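Long-range contacts in ancylostoma secreted protein 1 (Necator americanus, PDB 3NT8), which is probably associated with the transition to parasitism by infective hookworm larvae and is built from two CAP domains: residues G111-T122 against Y164-V173; F93-N102 against L146-Y154. All coordinates share one frame; numbering follows the deposited sequence.

Contact 1 (G111-T122 against Y164-V173); sequences GYPDPSVKIEPT and YKVCGTKLAV
Tyr-164 holds its CG between the backbone N and the carbonyl carbon (chi1 57°), which stands the ring up from the strand against Pro-115. Next to it Leu-171 places CG anti to the backbone N (chi1 175°), which sends CD1 to Pro-115 and CD2 to Lys-118; its CB, set by the backbone, lies over one face of the Tyr-112 ring. Pro-115 crosses Tyr-164 at about a right angle: Pro-115 CB sits over one face of the tyrosine ring, off-centre toward the rim, as a CH-pi contact 4.0 Å from the ring centroid, and Pro-115 CG approaches Tyr-164 CE1 to 3.4 Å. The same CB also meets CG2 of Val-166 and CD1 of Leu-171, so the proline is lodged among three hairpin side chains. Ile-119 CD1 comes to the edge of the Tyr-164 ring, whose OH is hydrogen-bonded to Asp-36 of helix 34-52. This is one side of the alpha-beta-alpha sandwich of a CAP domain, where the segment leading into helix 119-127 lies across the hairpin of strands 159-167 and 170-177. A second CH-pi contact brings Leu-171 CB to 3.8 Å from the centroid of the Tyr-112 ring, 24° off its normal. Leu-171 CD2 meanwhile rests 3.6 Å from Lys-118 CB; the lysine makes a cation-pi contact with Trp-106 of the adjoining strand. Thr-122 turns its CG2 to Val-173 CG1, 3.9 Å away; its OG1 hydrogen-bonds back to Lys-118 O at 2.6 Å and also accepts a hydrogen bond from Trp-106 NE1. Toward the hairpin turn the link is polar and made through solvent: a water accepts from Tyr-112 N (3.0 Å) and donates to Gly-168 O (2.8 Å), the oxygen that also receives a CA-H...O contact from Gly-111.

Contact 2 (F93-N102 against L146-Y154); sequences FAGIQGVAQN and LFAFSNMVY
Asn-102 and Asn-151 join amide to amide, their planes 59° apart. Asn-151 ND2 gives Asn-102 OD1 a nearly straight bond of 2.9 Å (168° at the hydrogen), yet reaches the oxygen from well above its carbonyl plane. The other end of the Asn-102 amide donates through ND2 to Ala-148 O at 3.0 Å, so both of its polar atoms are engaged by the helix and its rotation is fixed. Beside this pair Ala-100 CB packs 3.4 Å from Asn-151 OD1. Phe-147, CG anti to the backbone N (chi1 179°), swings its ring to the strand; Gln-101 O lies at the ring edge, 3.5 Å from CE2, and Asn-151 ND2 sits over one face. Phe-93 CZ touches CE2 of the same ring obliquely at 3.8 Å. Farther out, Gln-101 OE1 takes the backbone N-H of Ala-94, Trp-126 lies against Asn-102 and Met-152, and backbone bonds from Asn-102 to Cys-175 and from Ala-100 to Tyr-177 anchor the strand in the sheet. By sequence helix 147-153 matches helix 357-363 of the second domain, consistent with a diverged copy of the CAP signature helix packed on an edge strand of the alpha-beta-alpha sandwich.

Overall arrangement
From the N terminus, helix 34-52 is followed by helix 76-85 and then by residues 93-102, which lead into strand 100-107. After that strand, residues 111-122 enter helix 119-127. Helix 147-153 then returns to residues 93-102 and closes contact 2; the hairpin of strands 159-167 and 170-177 returns to residues 111-122 and closes contact 1. The two loops therefore cross, each opening before the other has closed. Both contacts reach one sheet, in which strands 100-107 and 170-177 are neighbours, at places with centres about 19 Å apart. Together they tie helices 119-127 and 147-153 to the sheet of the first CAP domain.

Contact 1 (G111-T122 against Y164-V173)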
ATOM      1  N   GLY A 111     -40.894  -1.268   1.484  1.00 28.55           N
ATOM      2  CA  GLY A 111     -40.026  -0.756   2.546  1.00 25.64           C
ATOM      3  C   GLY A 111     -39.142  -1.836   3.201  1.00 24.93           C
ATOM      4  O   GLY A 111     -38.939  -2.901   2.651  1.00 22.50           O
ATOM      5  N   TYR A 112     -38.624  -1.554   4.403  1.00 23.83           N
ATOM      6  CA  TYR A 112     -37.629  -2.433   5.029  1.00 22.50           C
ATOM      7  C   TYR A 112     -37.869  -2.484   6.544  1.00 22.10           C
ATOM      8  O   TYR A 112     -37.197  -1.770   7.328  1.00 21.55           O
ATOM      9  CB  TYR A 112     -36.201  -1.969   4.664  1.00 22.60           C
ATOM     10  CG  TYR A 112     -35.866  -2.144   3.177  1.00 24.34           C
ATOM     11  CD1 TYR A 112     -35.648  -3.402   2.648  1.00 21.54           C
ATOM     12  CD2 TYR A 112     -35.757  -1.042   2.321  1.00 26.53           C
ATOM     13  CE1 TYR A 112     -35.340  -3.589   1.335  1.00 22.93           C
ATOM     14  CE2 TYR A 112     -35.413  -1.213   0.990  1.00 25.46           C
ATOM     15  CZ  TYR A 112     -35.233  -2.503   0.502  1.00 25.82           C
ATOM     16  OH  TYR A 112     -34.942  -2.748  -0.802  1.00 25.48           O
ATOM     17  N   PRO A 113     -38.905  -3.263   6.956  1.00 20.58           N
ATOM     18  CA  PRO A 113     -39.191  -3.361   8.371  1.00 19.78           C
ATOM     19  C   PRO A 113     -38.104  -4.186   9.116  1.00 18.56           C
ATOM     20  O   PRO A 113     -37.993  -4.069  10.324  1.00 15.62           O
ATOM     21  CB  PRO A 113     -40.562  -4.054   8.400  1.00 19.76           C
ATOM     22  CG  PRO A 113     -40.539  -4.925   7.119  1.00 20.84           C
ATOM     23  CD  PRO A 113     -39.849  -4.045   6.129  1.00 20.22           C
ATOM     24  N   ASP A 114     -37.320  -4.996   8.399  1.00 18.49           N
ATOM     25  CA  ASP A 114     -36.209  -5.720   9.017  1.00 20.50           C
ATOM     26  C   ASP A 114     -34.934  -5.647   8.163  1.00 21.25           C
ATOM     27  O   ASP A 114     -34.565  -6.619   7.465  1.00 22.72           O
ATOM     28  CB  ASP A 114     -36.596  -7.154   9.289  1.00 22.44           C
ATOM     29  CG  ASP A 114     -35.664  -7.825  10.251  1.00 26.28           C
ATOM     30  OD1 ASP A 114     -34.780  -7.123  10.782  1.00 37.06           O
ATOM     31  OD2 ASP A 114     -35.823  -9.030  10.487  1.00 30.13           O
ATOM     32  N   PRO A 115     -34.271  -4.488   8.178  1.00 20.40           N
ATOM     33  CA  PRO A 115     -33.095  -4.299   7.318  1.00 21.22           C
ATOM     34  C   PRO A 115     -31.904  -5.255   7.587  1.00 22.33           C
ATOM     35  O   PRO A 115     -31.057  -5.424   6.721  1.00 23.40           O
ATOM     36  CB  PRO A 115     -32.686  -2.835   7.593  1.00 20.38           C
ATOM     37  CG  PRO A 115     -33.247  -2.541   8.905  1.00 19.00           C
ATOM     38  CD  PRO A 115     -34.514  -3.321   9.043  1.00 18.67           C
ATOM     39  N   SER A 116     -31.821  -5.878   8.757  1.00 22.30           N
ATOM     40  CA  SER A 116     -30.741  -6.792   9.046  1.00 21.50           C
ATOM     41  C   SER A 116     -30.689  -7.987   8.051  1.00 22.22           C
ATOM     42  O   SER A 116     -29.625  -8.593   7.818  1.00 19.57           O
ATOM     43  CB  SER A 116     -30.823  -7.209  10.515  1.00 21.55           C
ATOM     44  OG  SER A 116     -32.090  -7.821  10.785  1.00 27.68           O
ATOM     45  N   VAL A 117     -31.813  -8.294   7.399  1.00 22.65           N
ATOM     46  CA  VAL A 117     -31.821  -9.475   6.495  1.00 23.16           C
ATOM     47  C   VAL A 117     -31.137  -9.219   5.169  1.00 22.39           C
ATOM     48  O   VAL A 117     -30.879 -10.153   4.386  1.00 21.60           O
ATOM     49  CB  VAL A 117     -33.219 -10.107   6.306  1.00 23.77           C
ATOM     50  CG1 VAL A 117     -33.772 -10.519   7.705  1.00 25.75           C
ATOM     51  CG2 VAL A 117     -34.164  -9.138   5.568  1.00 22.73           C
ATOM     52  N   LYS A 118     -30.812  -7.948   4.952  1.00 21.27           N
ATOM     53  CA  LYS A 118     -30.080  -7.565   3.769  1.00 20.95           C
ATOM     54  C   LYS A 118     -28.574  -7.523   3.997  1.00 19.91           C
ATOM     55  O   LYS A 118     -27.809  -7.190   3.062  1.00 18.08           O
ATOM     56  CB  LYS A 118     -30.593  -6.222   3.255  1.00 21.83           C
ATOM     57  CG  LYS A 118     -31.905  -6.321   2.532  1.00 25.19           C
ATOM     58  CD  LYS A 118     -31.750  -6.920   1.121  1.00 25.43           C
ATOM     59  CE  LYS A 118     -33.080  -7.238   0.533  1.00 28.96           C
ATOM     60  NZ  LYS A 118     -32.904  -7.795  -0.831  1.00 30.84           N
ATOM     61  N   ILE A 119     -28.121  -7.858   5.210  1.00 18.76           N
ATOM     62  CA  ILE A 119     -26.687  -7.819   5.459  1.00 19.03           C
ATOM     63  C   ILE A 119     -25.950  -8.930   4.684  1.00 18.99           C
ATOM     64  O   ILE A 119     -24.912  -8.686   4.098  1.00 20.70           O
ATOM     65  CB  ILE A 119     -26.301  -7.877   6.960  1.00 18.82           C
ATOM     66  CG1 ILE A 119     -26.759  -6.624   7.720  1.00 19.13           C
ATOM     67  CG2 ILE A 119     -24.738  -8.040   7.084  1.00 16.42           C
ATOM     68  CD1 ILE A 119     -26.565  -6.803   9.256  1.00 20.17           C
ATOM     69  N   GLU A 120     -26.488 -10.127   4.688  1.00 18.17           N
ATOM     70  CA  GLU A 120     -25.818 -11.255   4.120  1.00 19.81           C
ATOM     71  C   GLU A 120     -25.771 -11.212   2.599  1.00 19.68           C
ATOM     72  O   GLU A 120     -24.728 -11.446   2.011  1.00 19.60           O
ATOM     73  CB  GLU A 120     -26.417 -12.576   4.651  1.00 20.43           C
ATOM     74  CG  GLU A 120     -25.516 -13.856   4.374  1.00 23.86           C
ATOM     75  CD  GLU A 120     -25.517 -14.379   2.921  1.00 28.27           C
ATOM     76  OE1 GLU A 120     -26.515 -14.185   2.129  1.00 26.82           O
ATOM     77  OE2 GLU A 120     -24.497 -15.031   2.573  1.00 27.27           O
ATOM     78  N   PRO A 121     -26.913 -10.913   1.965  1.00 20.65           N
ATOM     79  CA  PRO A 121     -26.868 -10.855   0.527  1.00 19.99           C
ATOM     80  C   PRO A 121     -26.081  -9.642   0.025  1.00 19.21           C
ATOM     81  O   PRO A 121     -25.600  -9.687  -1.094  1.00 18.99           O
ATOM     82  CB  PRO A 121     -28.370 -10.814   0.119  1.00 20.02           C
ATOM     83  CG  PRO A 121     -29.018 -10.133   1.290  1.00 22.77           C
ATOM     84  CD  PRO A 121     -28.302 -10.823   2.471  1.00 19.67           C
ATOM     85  N   THR A 122     -25.975  -8.561   0.821  1.00 16.71           N
ATOM     86  CA  THR A 122     -25.083  -7.441   0.444  1.00 14.79           C
ATOM     87  C   THR A 122     -23.604  -7.867   0.415  1.00 15.84           C
ATOM     88  O   THR A 122     -22.874  -7.630  -0.561  1.00 15.26           O
ATOM     89  CB  THR A 122     -25.198  -6.234   1.381  1.00 12.82           C
ATOM     90  OG1 THR A 122     -26.534  -5.771   1.313  1.00 14.25           O
ATOM     91  CG2 THR A 122     -24.273  -5.089   0.933  1.00 12.40           C
ATOM     92  N   TYR A 164     -26.072   0.387   7.984  1.00 20.45           N
ATOM     93  CA  TYR A 164     -27.141   0.545   6.978  1.00 19.85           C
ATOM     94  C   TYR A 164     -28.068   1.713   7.402  1.00 20.27           C
ATOM     95  O   TYR A 164     -27.988   2.162   8.526  1.00 21.08           O
ATOM     96  CB  TYR A 164     -27.925  -0.738   6.713  1.00 19.87           C
ATOM     97  CG  TYR A 164     -28.553  -1.319   7.964  1.00 19.80           C
ATOM     98  CD1 TYR A 164     -29.655  -0.689   8.596  1.00 21.80           C
ATOM     99  CD2 TYR A 164     -28.011  -2.430   8.554  1.00 18.07           C
ATOM    100  CE1 TYR A 164     -30.200  -1.197   9.774  1.00 23.55           C
ATOM    101  CE2 TYR A 164     -28.532  -2.943   9.730  1.00 25.83           C
ATOM    102  CZ  TYR A 164     -29.629  -2.314  10.339  1.00 23.15           C
ATOM    103  OH  TYR A 164     -30.133  -2.806  11.501  1.00 22.93           O
ATOM    104  N   LYS A 165     -28.839   2.271   6.463  1.00 21.03           N
ATOM    105  CA  LYS A 165     -29.865   3.265   6.744  1.00 21.84           C
ATOM    106  C   LYS A 165     -31.055   3.012   5.853  1.00 23.35           C
ATOM    107  O   LYS A 165     -30.870   2.874   4.661  1.00 23.99           O
ATOM    108  CB  LYS A 165     -29.341   4.660   6.481  1.00 22.93           C
ATOM    109  CG  LYS A 165     -30.263   5.784   6.883  1.00 20.88           C
ATOM    110  CD  LYS A 165     -30.494   5.879   8.374  1.00 16.58           C
ATOM    111  CE  LYS A 165     -31.415   7.116   8.607  1.00 23.30           C
ATOM    112  NZ  LYS A 165     -31.616   7.522  10.053  1.00 25.41           N
ATOM    113  N   VAL A 166     -32.264   2.950   6.440  1.00 24.02           N
ATOM    114  CA  VAL A 166     -33.514   2.903   5.682  1.00 25.01           C
ATOM    115  C   VAL A 166     -33.967   4.341   5.239  1.00 26.00           C
ATOM    116  O   VAL A 166     -33.956   5.284   6.028  1.00 25.23           O
ATOM    117  CB  VAL A 166     -34.648   2.169   6.472  1.00 24.61           C
ATOM    118  CG1 VAL A 166     -35.938   2.129   5.697  1.00 24.88           C
ATOM    119  CG2 VAL A 166     -34.226   0.745   6.796  1.00 25.30           C
ATOM    120  N   CYS A 167     -34.337   4.498   3.966  1.00 25.68           N
ATOM    121  CA  CYS A 167     -34.895   5.770   3.528  1.00 27.01           C
ATOM    122  C   CYS A 167     -36.219   5.534   2.852  1.00 27.35           C
ATOM    123  O   CYS A 167     -36.311   5.572   1.633  1.00 27.81           O
ATOM    124  CB  CYS A 167     -33.940   6.501   2.585  1.00 26.99           C
ATOM    125  SG  CYS A 167     -32.352   6.841   3.279  1.00 32.55           S
ATOM    126  N   GLY A 168     -37.254   5.260   3.642  1.00 28.14           N
ATOM    127  CA  GLY A 168     -38.558   4.897   3.090  1.00 28.49           C
ATOM    128  C   GLY A 168     -38.588   3.595   2.324  1.00 29.08           C
ATOM    129  O   GLY A 168     -38.883   2.555   2.891  1.00 30.79           O
ATOM    130  N   THR A 169     -38.314   3.647   1.025  1.00 29.89           N
ATOM    131  CA  THR A 169     -38.380   2.450   0.136  1.00 29.38           C
ATOM    132  C   THR A 169     -36.990   2.096  -0.357  1.00 28.21           C
ATOM    133  O   THR A 169     -36.821   1.261  -1.259  1.00 27.29           O
ATOM    134  CB  THR A 169     -39.317   2.653  -1.116  1.00 29.58           C
ATOM    135  OG1 THR A 169     -39.038   3.924  -1.708  1.00 31.13           O
ATOM    136  CG2 THR A 169     -40.799   2.583  -0.738  1.00 31.99           C
ATOM    137  N   LYS A 170     -35.996   2.749   0.233  1.00 26.78           N
ATOM    138  CA  LYS A 170     -34.644   2.575  -0.192  1.00 25.86           C
ATOM    139  C   LYS A 170     -33.765   2.187   1.008  1.00 24.63           C
ATOM    140  O   LYS A 170     -33.928   2.693   2.095  1.00 24.93           O
ATOM    141  CB  LYS A 170     -34.155   3.873  -0.863  1.00 25.99           C
ATOM    142  CG  LYS A 170     -32.736   3.847  -1.444  1.00 27.57           C
ATOM    143  CD  LYS A 170     -32.545   5.038  -2.440  1.00 32.84           C
ATOM    144  CE  LYS A 170     -31.342   4.920  -3.432  1.00 34.64           C
ATOM    145  NZ  LYS A 170     -30.030   4.653  -2.707  1.00 34.58           N
ATOM    146  N   LEU A 171     -32.805   1.295   0.784  1.00 23.76           N
ATOM    147  CA  LEU A 171     -31.893   0.845   1.848  1.00 22.95           C
ATOM    148  C   LEU A 171     -30.463   0.925   1.360  1.00 22.16           C
ATOM    149  O   LEU A 171     -30.125   0.379   0.354  1.00 21.17           O
ATOM    150  CB  LEU A 171     -32.202  -0.600   2.272  1.00 21.60           C
ATOM    151  CG  LEU A 171     -31.243  -1.236   3.301  1.00 22.57           C
ATOM    152  CD1 LEU A 171     -31.400  -0.670   4.701  1.00 17.19           C
ATOM    153  CD2 LEU A 171     -31.483  -2.689   3.376  1.00 23.16           C
ATOM    154  N   ALA A 172     -29.623   1.612   2.099  1.00 22.10           N
ATOM    155  CA  ALA A 172     -28.229   1.626   1.716  1.00 21.30           C
ATOM    156  C   ALA A 172     -27.464   0.868   2.805  1.00 20.78           C
ATOM    157  O   ALA A 172     -27.742   1.050   4.016  1.00 21.22           O
ATOM    158  CB  ALA A 172     -27.740   3.069   1.568  1.00 21.42           C
ATOM    159  N   VAL A 173     -26.605  -0.045   2.361  1.00 17.97           N
ATOM    160  CA  VAL A 173     -25.724  -0.824   3.221  1.00 16.51           C
ATOM    161  C   VAL A 173     -24.286  -0.623   2.747  1.00 16.87           C
ATOM    162  O   VAL A 173     -24.035  -0.680   1.563  1.00 17.66           O
ATOM    163  CB  VAL A 173     -26.047  -2.317   3.158  1.00 15.77           C
ATOM    164  CG1 VAL A 173     -25.152  -3.058   4.173  1.00 15.99           C
ATOM    165  CG2 VAL A 173     -27.559  -2.571   3.401  1.00  9.51           C
TER
HETATM  166  O   HOH W   1     -39.225   1.214   5.365  1.00 20.91           O

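Contact 2 (F93-N102 against L146-Y154)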
ATOM      1  N   PHE A  93     -20.012   7.584  -3.414  1.00 44.32           N
ATOM      2  CA  PHE A  93     -19.146   7.385  -2.246  1.00 44.13           C
ATOM      3  C   PHE A  93     -19.155   8.547  -1.246  1.00 44.44           C
ATOM      4  O   PHE A  93     -19.333   9.731  -1.616  1.00 45.56           O
ATOM      5  CB  PHE A  93     -17.719   7.051  -2.682  1.00 43.61           C
ATOM      6  CG  PHE A  93     -17.597   5.728  -3.395  1.00 43.61           C
ATOM      7  CD1 PHE A  93     -17.860   4.522  -2.734  1.00 41.99           C
ATOM      8  CD2 PHE A  93     -17.204   5.683  -4.731  1.00 44.24           C
ATOM      9  CE1 PHE A  93     -17.729   3.297  -3.407  1.00 41.57           C
ATOM     10  CE2 PHE A  93     -17.078   4.459  -5.413  1.00 44.10           C
ATOM     11  CZ  PHE A  93     -17.340   3.272  -4.753  1.00 41.62           C
ATOM     12  N   ALA A  94     -18.964   8.203   0.022  1.00 43.53           N
ATOM     13  CA  ALA A  94     -19.083   9.156   1.113  1.00 42.87           C
ATOM     14  C   ALA A  94     -17.936  10.161   1.125  1.00 42.73           C
ATOM     15  O   ALA A  94     -18.133  11.283   1.573  1.00 43.33           O
ATOM     16  CB  ALA A  94     -19.154   8.422   2.433  1.00 42.41           C
ATOM     17  N   GLY A  95     -16.753   9.751   0.642  1.00 42.26           N
ATOM     18  CA  GLY A  95     -15.516  10.563   0.702  1.00 41.34           C
ATOM     19  C   GLY A  95     -14.922  10.701   2.117  1.00 41.02           C
ATOM     20  O   GLY A  95     -14.228  11.696   2.423  1.00 41.03           O
ATOM     21  N   ILE A  96     -15.208   9.723   2.992  1.00 39.16           N
ATOM     22  CA  ILE A  96     -14.588   9.650   4.335  1.00 37.25           C
ATOM     23  C   ILE A  96     -13.054   9.497   4.314  1.00 37.40           C
ATOM     24  O   ILE A  96     -12.496   8.717   3.488  1.00 36.72           O
ATOM     25  CB  ILE A  96     -15.215   8.509   5.205  1.00 36.90           C
ATOM     26  CG1 ILE A  96     -16.730   8.740   5.368  1.00 34.99           C
ATOM     27  CG2 ILE A  96     -14.509   8.398   6.590  1.00 33.63           C
ATOM     28  CD1 ILE A  96     -17.499   7.492   5.619  1.00 33.05           C
ATOM     29  N   GLN A  97     -12.390  10.196   5.250  1.00 36.45           N
ATOM     30  CA  GLN A  97     -10.921  10.204   5.281  1.00 36.67           C
ATOM     31  C   GLN A  97     -10.307   8.900   5.754  1.00 35.63           C
ATOM     32  O   GLN A  97     -10.847   8.246   6.660  1.00 36.75           O
ATOM     33  CB  GLN A  97     -10.346  11.386   6.072  1.00 37.35           C
ATOM     34  CG  GLN A  97     -10.782  11.539   7.518  1.00 39.81           C
ATOM     35  CD  GLN A  97     -10.800  13.029   7.958  1.00 43.68           C
ATOM     36  OE1 GLN A  97     -10.561  13.950   7.149  1.00 44.18           O
ATOM     37  NE2 GLN A  97     -11.095  13.261   9.238  1.00 42.25           N
ATOM     38  N   GLY A  98      -9.195   8.518   5.116  1.00 33.00           N
ATOM     39  CA  GLY A  98      -8.387   7.394   5.575  1.00 30.55           C
ATOM     40  C   GLY A  98      -8.869   5.994   5.211  1.00 28.27           C
ATOM     41  O   GLY A  98      -8.256   5.000   5.624  1.00 27.38           O
ATOM     42  N   VAL A  99      -9.944   5.896   4.424  1.00 25.69           N
ATOM     43  CA  VAL A  99     -10.609   4.605   4.233  1.00 23.42           C
ATOM     44  C   VAL A  99     -11.079   4.344   2.800  1.00 22.74           C
ATOM     45  O   VAL A  99     -11.322   5.289   2.029  1.00 22.18           O
ATOM     46  CB  VAL A  99     -11.827   4.444   5.199  1.00 22.60           C
ATOM     47  CG1 VAL A  99     -11.342   4.328   6.695  1.00 22.49           C
ATOM     48  CG2 VAL A  99     -12.856   5.615   4.975  1.00 19.33           C
ATOM     49  N   ALA A 100     -11.203   3.050   2.477  1.00 20.45           N
ATOM     50  CA  ALA A 100     -11.870   2.628   1.257  1.00 19.18           C
ATOM     51  C   ALA A 100     -13.350   2.285   1.598  1.00 18.20           C
ATOM     52  O   ALA A 100     -13.677   1.982   2.721  1.00 15.20           O
ATOM     53  CB  ALA A 100     -11.141   1.438   0.680  1.00 19.76           C
ATOM     54  N   GLN A 101     -14.226   2.352   0.618  1.00 17.69           N
ATOM     55  CA  GLN A 101     -15.624   2.158   0.860  1.00 19.21           C
ATOM     56  C   GLN A 101     -16.290   1.193  -0.121  1.00 19.22           C
ATOM     57  O   GLN A 101     -16.055   1.245  -1.298  1.00 20.02           O
ATOM     58  CB  GLN A 101     -16.365   3.514   0.823  1.00 20.04           C
ATOM     59  CG  GLN A 101     -17.864   3.412   1.045  1.00 22.36           C
ATOM     60  CD  GLN A 101     -18.528   4.778   1.114  1.00 25.31           C
ATOM     61  OE1 GLN A 101     -17.939   5.804   0.743  1.00 31.86           O
ATOM     62  NE2 GLN A 101     -19.747   4.789   1.535  1.00 27.72           N
ATOM     63  N   ASN A 102     -17.148   0.343   0.430  1.00 19.67           N
ATOM     64  CA  ASN A 102     -18.012  -0.544  -0.290  1.00 19.98           C
ATOM     65  C   ASN A 102     -19.462  -0.119  -0.045  1.00 20.90           C
ATOM     66  O   ASN A 102     -19.836   0.196   1.086  1.00 20.69           O
ATOM     67  CB  ASN A 102     -17.818  -1.963   0.232  1.00 19.69           C
ATOM     68  CG  ASN A 102     -16.799  -2.766  -0.561  1.00 17.68           C
ATOM     69  OD1 ASN A 102     -16.292  -2.320  -1.567  1.00 20.64           O
ATOM     70  ND2 ASN A 102     -16.484  -3.964  -0.074  1.00 14.74           N
ATOM     71  N   LEU A 146     -13.504  -6.656  -9.556  1.00 21.45           N
ATOM     72  CA  LEU A 146     -12.986  -7.082  -8.229  1.00 18.83           C
ATOM     73  C   LEU A 146     -13.016  -5.952  -7.191  1.00 17.84           C
ATOM     74  O   LEU A 146     -12.518  -6.087  -6.048  1.00 17.89           O
ATOM     75  CB  LEU A 146     -11.543  -7.640  -8.393  1.00 19.12           C
ATOM     76  CG  LEU A 146     -11.423  -8.939  -9.227  1.00 19.99           C
ATOM     77  CD1 LEU A 146      -9.984  -9.199  -9.661  1.00 21.83           C
ATOM     78  CD2 LEU A 146     -11.995 -10.165  -8.615  1.00 16.12           C
ATOM     79  N   PHE A 147     -13.556  -4.799  -7.561  1.00 17.63           N
ATOM     80  CA  PHE A 147     -13.491  -3.663  -6.649  1.00 16.00           C
ATOM     81  C   PHE A 147     -13.962  -3.993  -5.247  1.00 16.86           C
ATOM     82  O   PHE A 147     -13.278  -3.706  -4.251  1.00 17.92           O
ATOM     83  CB  PHE A 147     -14.329  -2.516  -7.152  1.00 17.33           C
ATOM     84  CG  PHE A 147     -14.304  -1.318  -6.230  1.00 17.29           C
ATOM     85  CD1 PHE A 147     -13.204  -0.455  -6.202  1.00 19.80           C
ATOM     86  CD2 PHE A 147     -15.362  -1.077  -5.369  1.00 19.27           C
ATOM     87  CE1 PHE A 147     -13.163   0.644  -5.335  1.00 20.53           C
ATOM     88  CE2 PHE A 147     -15.327   0.040  -4.496  1.00 17.79           C
ATOM     89  CZ  PHE A 147     -14.221   0.866  -4.475  1.00 18.64           C
ATOM     90  N   ALA A 148     -15.164  -4.530  -5.156  1.00 15.05           N
ATOM     91  CA  ALA A 148     -15.796  -4.758  -3.901  1.00 15.91           C
ATOM     92  C   ALA A 148     -15.141  -5.931  -3.138  1.00 15.76           C
ATOM     93  O   ALA A 148     -15.004  -5.851  -1.946  1.00 17.17           O
ATOM     94  CB  ALA A 148     -17.337  -4.974  -4.133  1.00 16.19           C
ATOM     95  N   PHE A 149     -14.694  -6.962  -3.854  1.00 16.35           N
ATOM     96  CA  PHE A 149     -13.972  -8.091  -3.287  1.00 16.72           C
ATOM     97  C   PHE A 149     -12.618  -7.701  -2.727  1.00 15.93           C
ATOM     98  O   PHE A 149     -12.282  -8.189  -1.663  1.00 15.94           O
ATOM     99  CB  PHE A 149     -13.846  -9.229  -4.330  1.00 18.23           C
ATOM    100  CG  PHE A 149     -12.872 -10.354  -3.936  1.00 19.13           C
ATOM    101  CD1 PHE A 149     -13.286 -11.381  -3.097  1.00 20.10           C
ATOM    102  CD2 PHE A 149     -11.552 -10.382  -4.425  1.00 19.76           C
ATOM    103  CE1 PHE A 149     -12.412 -12.432  -2.725  1.00 20.31           C
ATOM    104  CE2 PHE A 149     -10.646 -11.440  -4.079  1.00 18.16           C
ATOM    105  CZ  PHE A 149     -11.071 -12.459  -3.221  1.00 20.38           C
ATOM    106  N   SER A 150     -11.892  -6.804  -3.399  1.00 14.68           N
ATOM    107  CA  SER A 150     -10.570  -6.311  -2.992  1.00 15.09           C
ATOM    108  C   SER A 150     -10.520  -5.632  -1.629  1.00 15.61           C
ATOM    109  O   SER A 150      -9.611  -5.931  -0.842  1.00 16.88           O
ATOM    110  CB  SER A 150      -9.935  -5.433  -4.084  1.00 13.60           C
ATOM    111  OG  SER A 150     -10.459  -4.113  -4.140  1.00 16.58           O
ATOM    112  N   ASN A 151     -11.521  -4.793  -1.316  1.00 15.41           N
ATOM    113  CA  ASN A 151     -11.679  -4.203   0.012  1.00 14.53           C
ATOM    114  C   ASN A 151     -11.969  -5.216   1.087  1.00 14.88           C
ATOM    115  O   ASN A 151     -11.465  -5.087   2.183  1.00 13.93           O
ATOM    116  CB  ASN A 151     -12.744  -3.059   0.088  1.00 15.32           C
ATOM    117  CG  ASN A 151     -12.451  -1.940  -0.898  1.00 14.91           C
ATOM    118  OD1 ASN A 151     -11.316  -1.535  -1.012  1.00 17.74           O
ATOM    119  ND2 ASN A 151     -13.468  -1.503  -1.664  1.00 17.09           N
ATOM    120  N   MET A 152     -12.736  -6.241   0.762  1.00 15.23           N
ATOM    121  CA  MET A 152     -13.089  -7.262   1.766  1.00 14.44           C
ATOM    122  C   MET A 152     -11.893  -8.140   2.134  1.00 14.18           C
ATOM    123  O   MET A 152     -11.757  -8.528   3.293  1.00 14.60           O
ATOM    124  CB  MET A 152     -14.256  -8.123   1.287  1.00 11.84           C
ATOM    125  CG  MET A 152     -15.521  -7.355   1.045  1.00 13.58           C
ATOM    126  SD  MET A 152     -17.030  -8.383   0.833  1.00 16.91           S
ATOM    127  CE  MET A 152     -17.068  -9.300   2.398  1.00  7.10           C
ATOM    128  N   VAL A 153     -11.038  -8.428   1.155  1.00 14.30           N
ATOM    129  CA  VAL A 153     -10.033  -9.480   1.250  1.00 13.69           C
ATOM    130  C   VAL A 153      -8.655  -8.922   1.544  1.00 15.24           C
ATOM    131  O   VAL A 153      -7.742  -9.698   1.931  1.00 17.67           O
ATOM    132  CB  VAL A 153     -10.033 -10.406  -0.045  1.00 13.26           C
ATOM    133  CG1 VAL A 153      -9.199  -9.824  -1.119  1.00 14.68           C
ATOM    134  CG2 VAL A 153      -9.500 -11.768   0.236  1.00  8.18           C
ATOM    135  N   TYR A 154      -8.468  -7.600   1.384  1.00 14.82           N
ATOM    136  CA  TYR A 154      -7.132  -7.041   1.403  1.00 15.09           C
ATOM    137  C   TYR A 154      -6.355  -7.344   2.662  1.00 14.96           C
ATOM    138  O   TYR A 154      -6.718  -6.918   3.737  1.00 16.10           O
ATOM    139  CB  TYR A 154      -7.167  -5.517   1.136  1.00 16.27           C
ATOM    140  CG  TYR A 154      -5.797  -4.922   0.880  1.00 17.09           C
ATOM    141  CD1 TYR A 154      -5.030  -5.344  -0.214  1.00 17.32           C
ATOM    142  CD2 TYR A 154      -5.266  -3.956   1.733  1.00 13.61           C
ATOM    143  CE1 TYR A 154      -3.732  -4.797  -0.453  1.00 17.08           C
ATOM    144  CE2 TYR A 154      -4.039  -3.411   1.496  1.00 19.55           C
ATOM    145  CZ  TYR A 154      -3.263  -3.845   0.420  1.00 19.21           C
ATOM    146  OH  TYR A 154      -2.038  -3.258   0.243  1.00 27.04           O
TER